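Local coordinates for protein peroxiredoxin (Akkermansia muciniphila, PDB 6KHX) that probably reduces hydrogen peroxide and other peroxides through reactive cysteine thiols, as a typical 2-Cys peroxiredoxin of thioredoxin-like fold, at residues Phe40-Phe45 with Ala136-Phe141. Numbering follows the deposited sequence.
Sequences FYPKDF and AYRGLF
The carbonyl oxygen of F40 is gripped from across the contact by G139 N, 3.1 Å from F40 O, with the donor tilted out of the carbonyl plane. R138 CA adds a CA-H...O approach to F40 O at 3.2 Å, and R161 NH1 supplies a further hydrogen bond to this buried acceptor. The return bond is straighter: F40 N lies 2.8 Å from G139 O, in the plane of that carbonyl, with an N-H...O angle of 161°. Beside it the F40 and F141 rings meet rim to rim, CE1 of F40 to CE1 of F141 at 3.5 Å; their planes stand at 83°, yet neither ring lies over the other's face. On the side toward P42, F40 CB rests against A136 CB.

Strand 35-40 runs antiparallel to strand 138-143 in the central sheet of this thioredoxin-like fold, and here its chain leaves for helix 48-58. The spacing of P42, T46 and C49 fits the peroxiredoxin PxxxTxxC signature, which makes C49 probably the peroxidatic cysteine. R138 probably corresponds to the conserved arginine that lines the active site in relatives, consistent with its place against P42 and helix 48-58. Its chain is extended from CG to NE (chi2 -169°), carrying the guanidinium to P42, whose CD lies over one face, 3.6 Å from R138 NH1. R138 NE bonds to F157 O, and NH1 forms a salt bridge with E52. An alanine in place of R138 would probably leave the E52 carboxylate and F157 O without this partner and open a gap beside P42 CD. Within the loop, Y41 OH donates to the syn lone pair of D44 OD1, while a water 2.8 Å from P42 O links that oxygen to A136 N.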
loop_
_atom_site.group_PDB
_atom_site.type_symbol
_atom_site.label_atom_id
_atom_site.label_comp_id
_atom_site.label_asym_id
_atom_site.label_seq_id
_atom_site.Cartn_x
_atom_site.Cartn_y
_atom_site.Cartn_z
ATOM N N PHE B 40 16.376 -28.426 24.856
ATOM C CA PHE B 40 14.981 -28.691 24.537
ATOM C C PHE B 40 14.825 -30.138 24.087
ATOM O O PHE B 40 15.658 -30.648 23.322
ATOM C CB PHE B 40 14.490 -27.770 23.408
ATOM C CG PHE B 40 14.617 -26.299 23.703
ATOM C CD1 PHE B 40 15.838 -25.651 23.578
ATOM C CD2 PHE B 40 13.507 -25.555 24.075
ATOM C CE1 PHE B 40 15.954 -24.300 23.841
ATOM C CE2 PHE B 40 13.615 -24.200 24.333
ATOM C CZ PHE B 40 14.838 -23.569 24.214
ATOM N N TYR B 41 13.728 -30.760 24.517
ATOM C CA TYR B 41 13.272 -32.081 24.112
ATOM C C TYR B 41 11.794 -32.005 23.759
ATOM O O TYR B 41 11.085 -31.112 24.232
ATOM C CB TYR B 41 13.497 -33.119 25.223
ATOM C CG TYR B 41 12.720 -32.851 26.488
ATOM C CD1 TYR B 41 13.193 -31.955 27.441
ATOM C CD2 TYR B 41 11.517 -33.499 26.736
ATOM C CE1 TYR B 41 12.488 -31.707 28.603
ATOM C CE2 TYR B 41 10.804 -33.263 27.893
ATOM C CZ TYR B 41 11.291 -32.367 28.826
ATOM O OH TYR B 41 10.576 -32.126 29.983
ATOM N N PRO B 42 11.286 -32.949 22.934
ATOM C CA PRO B 42 9.920 -32.804 22.396
ATOM C C PRO B 42 8.766 -33.064 23.355
ATOM O O PRO B 42 7.848 -32.242 23.431
ATOM C CB PRO B 42 9.894 -33.812 21.236
ATOM C CG PRO B 42 10.978 -34.782 21.537
ATOM C CD PRO B 42 12.045 -34.000 22.232
ATOM N N LYS B 43 8.766 -34.187 24.072
ATOM C CA LYS B 43 7.566 -34.592 24.795
ATOM C C LYS B 43 7.919 -35.278 26.109
ATOM O O LYS B 43 8.776 -36.167 26.134
ATOM C CB LYS B 43 6.732 -35.550 23.939
ATOM C CG LYS B 43 5.785 -34.897 22.953
ATOM C CD LYS B 43 5.070 -35.962 22.139
ATOM C CE LYS B 43 4.485 -35.388 20.870
ATOM N NZ LYS B 43 3.961 -36.456 19.986
ATOM N N ASP B 44 7.241 -34.878 27.185
ATOM C CA ASP B 44 7.272 -35.639 28.428
ATOM C C ASP B 44 6.671 -37.025 28.211
ATOM O O ASP B 44 5.808 -37.222 27.353
ATOM C CB ASP B 44 6.494 -34.915 29.536
ATOM C CG ASP B 44 7.232 -33.713 30.105
ATOM O OD1 ASP B 44 8.371 -33.437 29.680
ATOM O OD2 ASP B 44 6.669 -33.050 31.000
ATOM N N PHE B 45 7.136 -37.988 29.015
ATOM C CA PHE B 45 6.643 -39.373 29.008
ATOM C C PHE B 45 6.934 -40.088 27.694
ATOM O O PHE B 45 6.150 -40.930 27.254
ATOM C CB PHE B 45 5.147 -39.461 29.325
ATOM C CG PHE B 45 4.776 -38.878 30.647
ATOM C CD1 PHE B 45 5.005 -39.582 31.815
ATOM C CD2 PHE B 45 4.190 -37.626 30.727
ATOM C CE1 PHE B 45 4.660 -39.046 33.043
ATOM C CE2 PHE B 45 3.842 -37.086 31.952
ATOM C CZ PHE B 45 4.078 -37.797 33.111
ATOM N N ALA B 136 9.315 -29.191 20.342
ATOM C CA ALA B 136 10.721 -28.823 20.208
ATOM C C ALA B 136 11.570 -30.008 19.759
ATOM O O ALA B 136 11.403 -31.132 20.240
ATOM C CB ALA B 136 11.258 -28.276 21.530
ATOM N N TYR B 137 12.489 -29.741 18.832
ATOM C CA TYR B 137 13.532 -30.693 18.491
ATOM C C TYR B 137 14.577 -30.745 19.608
ATOM O O TYR B 137 14.561 -29.949 20.552
ATOM C CB TYR B 137 14.202 -30.309 17.171
ATOM C CG TYR B 137 13.498 -30.797 15.922
ATOM C CD1 TYR B 137 13.412 -32.158 15.634
ATOM C CD2 TYR B 137 12.944 -29.901 15.012
ATOM C CE1 TYR B 137 12.778 -32.611 14.483
ATOM C CE2 TYR B 137 12.311 -30.345 13.859
ATOM C CZ TYR B 137 12.231 -31.701 13.603
ATOM O OH TYR B 137 11.608 -32.151 12.463
ATOM N N ARG B 138 15.505 -31.700 19.494
ATOM C CA ARG B 138 16.539 -31.890 20.515
ATOM C C ARG B 138 17.595 -30.804 20.341
ATOM O O ARG B 138 18.632 -30.981 19.692
ATOM C CB ARG B 138 17.130 -33.294 20.442
ATOM C CG ARG B 138 16.082 -34.344 20.714
ATOM C CD ARG B 138 16.632 -35.735 20.908
ATOM N NE ARG B 138 15.527 -36.675 20.796
ATOM C CZ ARG B 138 14.631 -36.903 21.751
ATOM N NH1 ARG B 138 14.720 -36.281 22.921
ATOM N NH2 ARG B 138 13.646 -37.764 21.530
ATOM N N GLY B 139 17.315 -29.651 20.936
ATOM C CA GLY B 139 18.139 -28.460 20.744
ATOM C C GLY B 139 18.996 -28.187 21.976
ATOM O O GLY B 139 18.526 -28.335 23.097
ATOM N N LEU B 140 20.229 -27.749 21.760
ATOM C CA LEU B 140 21.104 -27.480 22.896
ATOM C C LEU B 140 21.879 -26.194 22.655
ATOM O O LEU B 140 22.363 -25.950 21.545
ATOM C CB LEU B 140 22.072 -28.645 23.162
ATOM C CG LEU B 140 23.002 -28.477 24.369
ATOM C CD1 LEU B 140 23.158 -29.788 25.137
ATOM C CD2 LEU B 140 24.365 -27.941 23.940
ATOM N N PHE B 141 21.971 -25.365 23.695
ATOM C CA PHE B 141 22.630 -24.068 23.616
ATOM C C PHE B 141 23.573 -23.889 24.792
ATOM O O PHE B 141 23.222 -24.202 25.940
ATOM C CB PHE B 141 21.623 -22.902 23.596
ATOM C CG PHE B 141 20.615 -22.992 22.491
ATOM C CD1 PHE B 141 19.498 -23.810 22.615
ATOM C CD2 PHE B 141 20.797 -22.284 21.318
ATOM C CE1 PHE B 141 18.581 -23.906 21.597
ATOM C CE2 PHE B 141 19.882 -22.376 20.292
ATOM C CZ PHE B 141 18.772 -23.186 20.431
HETATM O O HOH W 1 8.232 -29.531 22.965
#